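Local coordinates for Non-fluorescent flavoprotein (Photobacterium phosphoreum, PDB 1FVP) that binds FMN carrying a covalently attached myristate, two per subunit, as a homodimeric, non-fluorescent relative of bacterial luciferase, at residues V53-D56 with K60-A63; L90-K95 with S108-S113; H126-H131 with G189-T194. One frame throughout, in Å; residues are numbered along the deposited sequence.

Contact 1 of 3, residues V53-D56 with K60-A63. With FMA (6-(3-tetradecanoic acid) flavine mononucleotide), chain C.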
loop_
_atom_site.group_PDB
_atom_site.type_symbol
_atom_site.label_atom_id
_atom_site.label_comp_id
_atom_site.label_asym_id
_atom_site.label_seq_id
_atom_site.Cartn_x
_atom_site.Cartn_y
_atom_site.Cartn_z
ATOM N N VAL A 53 12.778 10.062 -5.076
ATOM C CA VAL A 53 13.931 9.318 -5.586
ATOM C C VAL A 53 14.223 8.148 -4.642
ATOM O O VAL A 53 14.800 8.305 -3.562
ATOM C CB VAL A 53 15.133 10.216 -5.858
ATOM C CG1 VAL A 53 15.352 10.463 -7.352
ATOM C CG2 VAL A 53 15.045 11.558 -5.149
ATOM N N LYS A 54 13.790 7.001 -5.130
ATOM C CA LYS A 54 13.920 5.711 -4.440
ATOM C C LYS A 54 15.095 4.883 -4.950
ATOM O O LYS A 54 14.957 3.997 -5.813
ATOM C CB LYS A 54 12.595 4.936 -4.537
ATOM C CG LYS A 54 11.402 5.746 -4.007
ATOM C CD LYS A 54 10.055 5.082 -4.254
ATOM C CE LYS A 54 8.969 6.036 -4.716
ATOM N NZ LYS A 54 9.044 6.322 -6.182
ATOM N N LYS A 55 16.271 5.155 -4.405
ATOM C CA LYS A 55 17.511 4.474 -4.765
ATOM C C LYS A 55 18.328 4.151 -3.513
ATOM O O LYS A 55 18.570 5.048 -2.691
ATOM C CB LYS A 55 18.408 5.300 -5.683
ATOM C CG LYS A 55 17.678 6.140 -6.725
ATOM C CD LYS A 55 18.298 7.523 -6.846
ATOM C CE LYS A 55 18.268 8.329 -5.559
ATOM N NZ LYS A 55 19.069 9.584 -5.676
ATOM N N ASP A 56 18.750 2.909 -3.451
ATOM C CA ASP A 56 19.557 2.317 -2.379
ATOM C C ASP A 56 20.919 2.999 -2.231
ATOM O O ASP A 56 21.187 4.056 -2.821
ATOM C CB ASP A 56 19.745 0.814 -2.677
ATOM C CG ASP A 56 20.460 0.611 -4.007
ATOM O OD1 ASP A 56 21.286 1.434 -4.423
ATOM O OD2 ASP A 56 20.164 -0.430 -4.639
ATOM N N LYS A 60 20.667 2.989 -7.128
ATOM C CA LYS A 60 19.917 1.971 -7.873
ATOM C C LYS A 60 18.423 2.166 -7.580
ATOM O O LYS A 60 17.995 1.989 -6.430
ATOM C CB LYS A 60 20.306 0.547 -7.546
ATOM C CG LYS A 60 21.765 0.181 -7.835
ATOM C CD LYS A 60 21.873 -1.172 -8.525
ATOM C CE LYS A 60 21.132 -2.254 -7.753
ATOM N NZ LYS A 60 20.381 -3.120 -8.703
ATOM N N LYS A 61 17.687 2.530 -8.615
ATOM C CA LYS A 61 16.247 2.759 -8.484
ATOM C C LYS A 61 15.534 1.465 -8.101
ATOM O O LYS A 61 15.739 0.453 -8.763
ATOM C CB LYS A 61 15.587 3.299 -9.740
ATOM C CG LYS A 61 16.046 4.683 -10.184
ATOM C CD LYS A 61 14.963 5.467 -10.912
ATOM C CE LYS A 61 14.110 6.264 -9.938
ATOM N NZ LYS A 61 14.203 7.697 -10.322
ATOM N N LEU A 62 14.729 1.564 -7.078
ATOM C CA LEU A 62 13.934 0.439 -6.554
ATOM C C LEU A 62 12.780 0.188 -7.521
ATOM O O LEU A 62 12.484 1.074 -8.325
ATOM C CB LEU A 62 13.573 0.812 -5.106
ATOM C CG LEU A 62 14.731 0.931 -4.121
ATOM C CD1 LEU A 62 14.472 1.927 -3.002
ATOM C CD2 LEU A 62 14.999 -0.455 -3.518
ATOM N N ALA A 63 12.185 -0.981 -7.445
ATOM C CA ALA A 63 11.072 -1.438 -8.279
ATOM C C ALA A 63 9.730 -0.968 -7.728
ATOM O O ALA A 63 9.234 -1.594 -6.775
ATOM C CB ALA A 63 11.066 -2.969 -8.308
HETATM N N1 FMA C . 16.357 -1.856 -11.828
HETATM C C2 FMA C . 17.660 -2.060 -11.584
HETATM O O2 FMA C . 18.584 -1.336 -11.661
HETATM N N3 FMA C . 18.100 -3.382 -11.148
HETATM C C4 FMA C . 17.201 -4.365 -10.998
HETATM O O4 FMA C . 17.541 -5.463 -10.651
HETATM C C4A FMA C . 15.827 -4.120 -11.264
HETATM N N5 FMA C . 14.930 -5.056 -11.128
HETATM C C5A FMA C . 13.618 -4.918 -11.334
HETATM C C6 FMA C . 12.725 -5.971 -11.198
HETATM C C7 FMA C . 11.390 -5.739 -11.395
HETATM C C7M FMA C . 10.306 -6.855 -11.249
HETATM C C8 FMA C . 10.908 -4.434 -11.778
HETATM C C8M FMA C . 9.463 -4.155 -12.023
HETATM C C9 FMA C . 11.815 -3.410 -11.931
HETATM C C9A FMA C . 13.159 -3.594 -11.748
HETATM N N10 FMA C . 14.135 -2.595 -11.876
HETATM C C10 FMA C . 15.446 -2.746 -11.680
HETATM C C1B FMA C . 13.686 -1.290 -12.406
HETATM C C2B FMA C . 13.680 0.151 -11.916
HETATM O O2B FMA C . 12.386 0.612 -12.299
HETATM C C3B FMA C . 14.734 0.911 -12.717
HETATM O "O3'" FMA C . 15.992 0.550 -12.289
HETATM C C4B FMA C . 14.559 2.428 -12.615
HETATM O "O4'" FMA C . 13.202 2.735 -13.090
HETATM C C5B FMA C . 15.635 3.150 -13.449
HETATM O "O5'" FMA C . 15.128 3.078 -14.905
HETATM P P FMA C . 14.289 4.183 -15.664
HETATM O O1P FMA C . 12.875 3.506 -15.626
HETATM O O2P FMA C . 14.340 5.356 -14.814
HETATM O O3P FMA C . 14.876 4.432 -16.887
HETATM C "C1'" FMA C . 14.427 -8.536 -12.770
HETATM O "O1'" FMA C . 15.041 -8.344 -13.898
HETATM O "O2'" FMA C . 14.328 -9.707 -12.397
HETATM C "C2'" FMA C . 14.479 -7.412 -11.788
HETATM C "C3'" FMA C . 13.278 -7.299 -10.822
HETATM C "C4'" FMA C . 13.718 -7.431 -9.408
HETATM C "C5'" FMA C . 12.649 -7.723 -8.368
HETATM C "C6'" FMA C . 13.231 -7.434 -7.008
HETATM C "C7'" FMA C . 12.344 -7.982 -5.898
HETATM C "C8'" FMA C . 12.770 -7.552 -4.547
HETATM C "C9'" FMA C . 11.991 -8.105 -3.354
HETATM C C11 FMA C . 10.546 -7.648 -3.429
HETATM C C12 FMA C . 9.593 -8.591 -4.097
HETATM C C13 FMA C . 8.335 -8.020 -4.662
HETATM C C14 FMA C . 7.236 -7.840 -3.637
HETATM C C15 FMA C . 5.874 -8.217 -4.158
#

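Contact 2 of 3, residues L90-K95 with S108-S113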
loop_
_atom_site.group_PDB
_atom_site.type_symbol
_atom_site.label_atom_id
_atom_site.label_comp_id
_atom_site.label_asym_id
_atom_site.label_seq_id
_atom_site.Cartn_x
_atom_site.Cartn_y
_atom_site.Cartn_z
ATOM N N LEU A 90 2.952 -9.009 -14.103
ATOM C CA LEU A 90 2.357 -8.040 -13.174
ATOM C C LEU A 90 1.561 -6.929 -13.870
ATOM O O LEU A 90 1.959 -6.397 -14.925
ATOM C CB LEU A 90 3.531 -7.415 -12.381
ATOM C CG LEU A 90 4.615 -8.346 -11.869
ATOM C CD1 LEU A 90 5.946 -7.614 -11.783
ATOM C CD2 LEU A 90 4.217 -8.846 -10.483
ATOM N N PRO A 91 0.457 -6.544 -13.268
ATOM C CA PRO A 91 -0.383 -5.464 -13.789
ATOM C C PRO A 91 0.338 -4.161 -13.436
ATOM O O PRO A 91 1.134 -4.124 -12.479
ATOM C CB PRO A 91 -1.724 -5.602 -13.102
ATOM C CG PRO A 91 -1.616 -6.814 -12.228
ATOM C CD PRO A 91 -0.125 -7.056 -12.027
ATOM N N LEU A 92 0.030 -3.158 -14.227
ATOM C CA LEU A 92 0.570 -1.812 -14.096
ATOM C C LEU A 92 -0.436 -0.855 -13.425
ATOM O O LEU A 92 -1.666 -1.047 -13.468
ATOM C CB LEU A 92 0.885 -1.274 -15.489
ATOM C CG LEU A 92 1.652 -2.004 -16.541
ATOM C CD1 LEU A 92 1.569 -1.198 -17.841
ATOM C CD2 LEU A 92 3.114 -2.074 -16.130
ATOM N N VAL A 93 0.152 0.187 -12.865
ATOM C CA VAL A 93 -0.671 1.257 -12.224
ATOM C C VAL A 93 -0.224 2.525 -12.968
ATOM O O VAL A 93 0.890 3.021 -12.798
ATOM C CB VAL A 93 -0.603 1.190 -10.707
ATOM C CG1 VAL A 93 0.734 1.654 -10.125
ATOM C CG2 VAL A 93 -1.780 1.897 -10.052
ATOM N N PHE A 94 -1.106 2.964 -13.848
ATOM C CA PHE A 94 -0.897 4.122 -14.728
ATOM C C PHE A 94 -0.760 5.410 -13.964
ATOM O O PHE A 94 -1.571 5.623 -13.059
ATOM C CB PHE A 94 -1.936 4.120 -15.865
ATOM C CG PHE A 94 -1.555 3.051 -16.872
ATOM C CD1 PHE A 94 -0.446 3.269 -17.701
ATOM C CD2 PHE A 94 -2.233 1.849 -16.950
ATOM C CE1 PHE A 94 -0.044 2.334 -18.632
ATOM C CE2 PHE A 94 -1.835 0.873 -17.873
ATOM C CZ PHE A 94 -0.746 1.123 -18.703
ATOM N N LYS A 95 0.250 6.202 -14.318
ATOM C CA LYS A 95 0.433 7.474 -13.605
ATOM C C LYS A 95 -0.691 8.461 -13.939
ATOM O O LYS A 95 -1.423 8.429 -14.930
ATOM C CB LYS A 95 1.780 8.138 -13.718
ATOM C CG LYS A 95 2.837 7.409 -12.873
ATOM C CD LYS A 95 3.883 8.380 -12.409
ATOM C CE LYS A 95 4.611 9.100 -13.511
ATOM N NZ LYS A 95 6.037 9.314 -13.114
ATOM N N SER A 108 1.442 -0.088 -24.278
ATOM C CA SER A 108 1.795 -0.631 -25.599
ATOM C C SER A 108 3.016 -1.505 -25.472
ATOM O O SER A 108 2.953 -2.651 -25.956
ATOM C CB SER A 108 1.792 0.388 -26.706
ATOM O OG SER A 108 0.451 0.378 -27.228
ATOM N N PHE A 109 4.042 -0.985 -24.824
ATOM C CA PHE A 109 5.226 -1.871 -24.686
ATOM C C PHE A 109 4.670 -3.107 -23.942
ATOM O O PHE A 109 4.988 -4.243 -24.332
ATOM C CB PHE A 109 6.395 -1.280 -24.004
ATOM C CG PHE A 109 7.523 -0.590 -24.655
ATOM C CD1 PHE A 109 7.322 0.373 -25.634
ATOM C CD2 PHE A 109 8.830 -0.853 -24.215
ATOM C CE1 PHE A 109 8.398 1.042 -26.201
ATOM C CE2 PHE A 109 9.926 -0.194 -24.775
ATOM C CZ PHE A 109 9.708 0.759 -25.790
ATOM N N TYR A 110 3.843 -2.831 -22.946
ATOM C CA TYR A 110 3.286 -3.937 -22.145
ATOM C C TYR A 110 2.454 -4.920 -22.947
ATOM O O TYR A 110 1.922 -5.917 -22.415
ATOM C CB TYR A 110 2.574 -3.492 -20.875
ATOM C CG TYR A 110 2.208 -4.582 -19.891
ATOM C CD1 TYR A 110 1.005 -5.284 -20.006
ATOM C CD2 TYR A 110 3.042 -4.878 -18.817
ATOM C CE1 TYR A 110 0.667 -6.285 -19.117
ATOM C CE2 TYR A 110 2.693 -5.859 -17.897
ATOM C CZ TYR A 110 1.507 -6.564 -18.047
ATOM O OH TYR A 110 1.184 -7.519 -17.123
ATOM N N ASN A 111 2.326 -4.717 -24.243
ATOM C CA ASN A 111 1.526 -5.746 -24.980
ATOM C C ASN A 111 2.550 -6.460 -25.847
ATOM O O ASN A 111 2.415 -7.647 -26.134
ATOM C CB ASN A 111 0.314 -5.073 -25.573
ATOM C CG ASN A 111 -0.751 -4.965 -24.485
ATOM O OD1 ASN A 111 -0.459 -5.411 -23.365
ATOM N ND2 ASN A 111 -1.877 -4.400 -24.886
ATOM N N ALA A 112 3.534 -5.633 -26.146
ATOM C CA ALA A 112 4.680 -5.973 -26.972
ATOM C C ALA A 112 5.673 -6.827 -26.179
ATOM O O ALA A 112 6.228 -7.781 -26.769
ATOM C CB ALA A 112 5.319 -4.711 -27.526
ATOM N N SER A 113 5.852 -6.460 -24.920
ATOM C CA SER A 113 6.780 -7.221 -24.067
ATOM C C SER A 113 6.081 -8.541 -23.766
ATOM O O SER A 113 6.648 -9.614 -24.036
ATOM C CB SER A 113 7.239 -6.498 -22.834
ATOM O OG SER A 113 8.258 -5.568 -23.134
#

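Contact 3 of 3, residues H126-H131 with G189-T194. With FMA (6-(3-tetradecanoic acid) flavine mononucleotide), chain D.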
loop_
_atom_site.group_PDB
_atom_site.type_symbol
_atom_site.label_atom_id
_atom_site.label_comp_id
_atom_site.label_asym_id
_atom_site.label_seq_id
_atom_site.Cartn_x
_atom_site.Cartn_y
_atom_site.Cartn_z
ATOM N N HIS A 126 -4.924 -3.454 -15.690
ATOM C CA HIS A 126 -4.127 -2.300 -15.213
ATOM C C HIS A 126 -4.922 -1.466 -14.235
ATOM O O HIS A 126 -6.118 -1.775 -14.063
ATOM C CB HIS A 126 -3.653 -1.455 -16.423
ATOM C CG HIS A 126 -2.956 -2.380 -17.387
ATOM N ND1 HIS A 126 -1.983 -3.267 -16.983
ATOM C CD2 HIS A 126 -3.115 -2.560 -18.720
ATOM C CE1 HIS A 126 -1.573 -3.940 -18.046
ATOM N NE2 HIS A 126 -2.232 -3.536 -19.113
ATOM N N GLN A 127 -4.317 -0.480 -13.605
ATOM C CA GLN A 127 -5.040 0.391 -12.647
ATOM C C GLN A 127 -4.740 1.832 -13.107
ATOM O O GLN A 127 -3.558 2.183 -13.251
ATOM C CB GLN A 127 -4.688 0.253 -11.189
ATOM C CG GLN A 127 -5.222 -0.933 -10.449
ATOM C CD GLN A 127 -6.523 -0.711 -9.748
ATOM O OE1 GLN A 127 -7.022 -1.612 -9.102
ATOM N NE2 GLN A 127 -7.118 0.469 -9.829
ATOM N N LEU A 128 -5.838 2.535 -13.294
ATOM C CA LEU A 128 -5.792 3.933 -13.779
ATOM C C LEU A 128 -5.991 4.916 -12.636
ATOM O O LEU A 128 -6.992 4.765 -11.912
ATOM C CB LEU A 128 -6.822 3.958 -14.909
ATOM C CG LEU A 128 -6.844 5.097 -15.900
ATOM C CD1 LEU A 128 -5.485 5.327 -16.538
ATOM C CD2 LEU A 128 -7.907 4.790 -16.961
ATOM N N MET A 129 -5.041 5.838 -12.516
ATOM C CA MET A 129 -5.038 6.855 -11.478
ATOM C C MET A 129 -5.375 8.263 -12.026
ATOM O O MET A 129 -4.502 8.919 -12.632
ATOM C CB MET A 129 -3.741 6.998 -10.708
ATOM C CG MET A 129 -3.034 5.762 -10.317
ATOM S SD MET A 129 -1.770 6.177 -9.048
ATOM C CE MET A 129 -0.857 7.448 -9.923
ATOM N N LEU A 130 -6.578 8.688 -11.703
ATOM C CA LEU A 130 -7.172 9.959 -12.044
ATOM C C LEU A 130 -7.546 10.814 -10.810
ATOM O O LEU A 130 -8.006 10.378 -9.756
ATOM C CB LEU A 130 -8.461 9.694 -12.825
ATOM C CG LEU A 130 -8.531 8.709 -13.943
ATOM C CD1 LEU A 130 -9.936 8.146 -14.073
ATOM C CD2 LEU A 130 -8.115 9.424 -15.229
ATOM N N HIS A 131 -7.404 12.101 -11.029
ATOM C CA HIS A 131 -7.666 13.229 -10.159
ATOM C C HIS A 131 -9.033 13.839 -10.425
ATOM O O HIS A 131 -9.040 14.945 -11.002
ATOM C CB HIS A 131 -6.627 14.383 -10.376
ATOM C CG HIS A 131 -5.845 14.591 -9.132
ATOM N ND1 HIS A 131 -4.495 14.490 -8.975
ATOM C CD2 HIS A 131 -6.348 14.879 -7.897
ATOM C CE1 HIS A 131 -4.201 14.728 -7.698
ATOM N NE2 HIS A 131 -5.292 14.952 -7.020
ATOM N N GLY A 189 -11.871 2.757 -22.743
ATOM C CA GLY A 189 -11.786 2.371 -24.133
ATOM C C GLY A 189 -10.407 2.483 -24.754
ATOM O O GLY A 189 -9.897 1.477 -25.311
ATOM N N LYS A 190 -9.800 3.659 -24.664
ATOM C CA LYS A 190 -8.478 3.891 -25.242
ATOM C C LYS A 190 -7.432 2.972 -24.608
ATOM O O LYS A 190 -6.286 2.966 -25.054
ATOM C CB LYS A 190 -7.981 5.314 -25.119
ATOM C CG LYS A 190 -8.909 6.490 -25.049
ATOM C CD LYS A 190 -9.479 6.926 -26.384
ATOM C CE LYS A 190 -10.881 6.346 -26.548
ATOM N NZ LYS A 190 -11.350 6.517 -27.955
ATOM N N PHE A 191 -7.804 2.275 -23.571
ATOM C CA PHE A 191 -7.033 1.328 -22.770
ATOM C C PHE A 191 -7.641 -0.066 -22.989
ATOM O O PHE A 191 -7.754 -0.901 -22.066
ATOM C CB PHE A 191 -7.015 1.676 -21.270
ATOM C CG PHE A 191 -5.995 2.712 -20.911
ATOM C CD1 PHE A 191 -4.664 2.361 -20.772
ATOM C CD2 PHE A 191 -6.347 4.042 -20.745
ATOM C CE1 PHE A 191 -3.681 3.291 -20.474
ATOM C CE2 PHE A 191 -5.385 5.000 -20.442
ATOM C CZ PHE A 191 -4.042 4.613 -20.304
ATOM N N ASP A 192 -8.075 -0.287 -24.217
ATOM C CA ASP A 192 -8.706 -1.550 -24.617
ATOM C C ASP A 192 -9.683 -1.986 -23.512
ATOM O O ASP A 192 -9.983 -3.199 -23.425
ATOM C CB ASP A 192 -7.729 -2.673 -24.934
ATOM C CG ASP A 192 -6.464 -2.314 -25.668
ATOM O OD1 ASP A 192 -6.446 -2.058 -26.888
ATOM O OD2 ASP A 192 -5.431 -2.313 -24.946
ATOM N N ASN A 193 -10.156 -1.045 -22.733
ATOM C CA ASN A 193 -11.098 -1.388 -21.654
ATOM C C ASN A 193 -10.486 -2.370 -20.657
ATOM O O ASN A 193 -11.226 -3.237 -20.157
ATOM C CB ASN A 193 -12.376 -1.921 -22.303
ATOM C CG ASN A 193 -13.515 -0.927 -22.288
ATOM O OD1 ASN A 193 -14.665 -1.378 -22.159
ATOM N ND2 ASN A 193 -13.260 0.372 -22.387
ATOM N N THR A 194 -9.205 -2.210 -20.371
ATOM C CA THR A 194 -8.490 -3.086 -19.439
ATOM C C THR A 194 -8.040 -2.426 -18.146
ATOM O O THR A 194 -6.988 -2.883 -17.573
ATOM C CB THR A 194 -7.240 -3.749 -20.161
ATOM O OG1 THR A 194 -6.176 -2.755 -20.317
ATOM C CG2 THR A 194 -7.629 -4.372 -21.506
HETATM N N1 FMA D . -18.312 -1.519 -19.806
HETATM C C2 FMA D . -17.995 -2.528 -18.994
HETATM O O2 FMA D . -17.560 -3.583 -19.269
HETATM N N3 FMA D . -18.183 -2.367 -17.559
HETATM C C4 FMA D . -18.674 -1.222 -17.047
HETATM O O4 FMA D . -18.820 -1.137 -15.847
HETATM C C4A FMA D . -19.013 -0.154 -17.936
HETATM N N5 FMA D . -19.498 0.997 -17.546
HETATM C C5A FMA D . -19.837 2.032 -18.330
HETATM C C6 FMA D . -20.345 3.225 -17.822
HETATM C C7 FMA D . -20.661 4.225 -18.707
HETATM C C7M FMA D . -21.233 5.615 -18.257
HETATM C C8 FMA D . -20.486 4.062 -20.131
HETATM C C8M FMA D . -20.818 5.121 -21.131
HETATM C C9 FMA D . -19.983 2.866 -20.598
HETATM C C9A FMA D . -19.640 1.838 -19.770
HETATM N N10 FMA D . -19.122 0.615 -20.178
HETATM C C10 FMA D . -18.797 -0.405 -19.386
HETATM C C1B FMA D . -18.892 0.362 -21.669
HETATM C C2B FMA D . -17.726 -0.669 -21.994
HETATM O O2B FMA D . -16.961 0.067 -22.931
HETATM C C3B FMA D . -18.322 -1.941 -22.551
HETATM O "O3'" FMA D . -19.658 -2.080 -22.183
HETATM C C4B FMA D . -17.579 -3.233 -22.192
HETATM O "O4'" FMA D . -16.177 -3.169 -22.637
HETATM C C5B FMA D . -18.242 -4.455 -22.887
HETATM O "O5'" FMA D . -17.135 -5.105 -23.753
HETATM P P FMA D . -17.199 -5.513 -25.279
HETATM O O1P FMA D . -18.242 -6.682 -25.204
HETATM O O2P FMA D . -17.694 -4.371 -26.023
HETATM O O3P FMA D . -15.913 -5.792 -25.698
HETATM C "C1'" FMA D . -22.427 3.056 -14.807
HETATM O "O1'" FMA D . -22.833 4.205 -15.228
HETATM O "O2'" FMA D . -23.162 2.397 -14.065
HETATM C "C2'" FMA D . -21.512 2.380 -15.775
HETATM C "C3'" FMA D . -20.477 3.349 -16.361
HETATM C "C4'" FMA D . -19.213 3.220 -15.565
HETATM C "C5'" FMA D . -18.942 4.164 -14.418
HETATM C "C6'" FMA D . -17.532 4.700 -14.404
HETATM C "C7'" FMA D . -17.061 5.077 -13.006
HETATM C "C8'" FMA D . -16.714 6.489 -12.788
HETATM C "C9'" FMA D . -15.280 6.953 -12.977
HETATM C C11 FMA D . -15.142 8.441 -13.083
HETATM C C12 FMA D . -15.955 9.382 -12.272
HETATM C C13 FMA D . -15.683 10.847 -12.335
HETATM C C14 FMA D . -16.500 11.733 -11.450
HETATM C C15 FMA D . -17.966 11.407 -11.402
#

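Contact 1 of 3, residues V53-D56 with K60-A63
L62 packs against the backbone of K54 at the buried end of this loop contact. Its amide gives a nearly straight hydrogen bond to K54 O (2.8 Å, 165° at the hydrogen), and its methyl CD1 settles over the same peptide, 3.5 Å from K54 O. A second backbone bond runs from D56 N to K60 O at 3.2 Å, so K55 and K61 face each other between the two as a non-hydrogen-bonded antiparallel pair. At the turn end, the carboxylate of D56 lies against the aliphatic part of K60, OD2 next to CB, while OD1 takes a weak bond from K60 N and a further one from E58 N. The outer side is looser. There K55 CG only brushes K61 CG at 4.1 Å, V53 sits at the edge, and the ammonium ends of K54, K55 and K61 spread apart. K61 turns its methylenes to the ribityl chain of the bound flavin; K61 NZ stands 5.1 Å from FMA O2P of the phosphate. The K60 chain bends at chi3 (-53°), carrying K60 NZ to 3.4 Å from FMA N3. Y14 of the second subunit hydrogen-bonds K61 O and packs on D56 and K60. The arrangement is a short hairpin-like loop with a single beta bridge, its second limb forming one wall of a flavin pocket at the dimer interface.

Contact 2 of 3, residues L90-K95 with S108-S113
Within the beta-alpha-beta unit formed by strand 92-94, helix 100-116 and strand 126-134, Y110 reaches down from the helix to L92 at the start of the first strand and to L90 just before it. The fold is an incomplete relative of the beta/alpha barrel of bacterial luciferase, and this contact ties a helix on the outside of the sheet to the strand beneath it. One aromatic side chain carries it all. With CG anti to the backbone N (chi1 -169°), the ring of Y110 swings off the helix towards the sheet, and its phenol runs past L92 in the opposite direction to the leucine. L92 CG lies over one face of the Y110 ring; L92 CD2 is 3.9 Å from Y110 CD2, and L92 CD1 meets the root of the tyrosine side chain at CB. Further out, Y110 OH gives a weak hydrogen bond to L90 O at 2.6 Å. That carbonyl comes obliquely to the ring and also lies near CE2. The side chain of L90 leads away from the helix, to within about 4 Å of a bound FMA, and it packs on L29 of the second subunit. H126, from the next strand of the unit, meets the Y110 ring edge-to-face, while I121 and V124 of the connecting loop also touch it. Strand 71-75 pairs with the segment on its other border, P91 and V93 both bonding to V74. The chemistry is thus mostly apolar: the weak bond gives the one polar group that the tyrosine brings into this buried place a main-chain acceptor, while the leucine packs on the ring face.

Contact 3 of 3, residues H126-H131 with G189-T194
H126 and T194 meet through their backbones first: H126 N gives a hydrogen bond to T194 O at 2.9 Å. Their side chains lie side by side and point the same way, with T194 OG1 3.5 Å from CD2 of the H126 imidazole, oblique to the ring. Two residues along the strand, L128 puts CD1 3.9 Å from CE2 of F191, crossing the phenylalanine at a slant. F191 to T194 form a type I' turn, which overlaps the Schellman motif at the C-terminal end of helix 178-190, with D192 as C-prime residue at positive phi. The turn leads the chain into strand 195-199, a parallel neighbour of strand 126-134 in the barrel-like sheet. F191 O is gripped twice, by T194 N and T194 OG1 (3.0 Å), which reach it from opposite faces of its plane; chi1 of T194 (75°) puts OG1 between the backbone N and the carbonyl carbon, from where it makes that bond. In the next shell, the F191 ring meets that of F94, and R103 of helix 100-116 touches both F191 and L128. On the outward side, N193 OD1 accepts a hydrogen bond from the ribityl hydroxyl O2B of a bound flavin at 2.8 Å, and the backbone O of residue N2 is also hydrogen-bonded to that flavin.

Contact 1 is a surface contact, its centre about 22 Å from that of the chain, and it touches neither of the others. Contacts 2 and 3 are buried and adjoin: strands 92-94 and 126-134 are parallel neighbours, joined by probable hydrogen bonds F94 N to Q127 O and L92 O to Q127 N, and the helix of contact 2 connects them. The chemistry follows the place. Contact 1 depends on backbone bonds and lysines around a flavin beside the second subunit, contact 2 on leucine and tyrosine, contact 3 on a turn bonded to a strand. Contacts 1 and 3 each supply residues to a different flavin pocket.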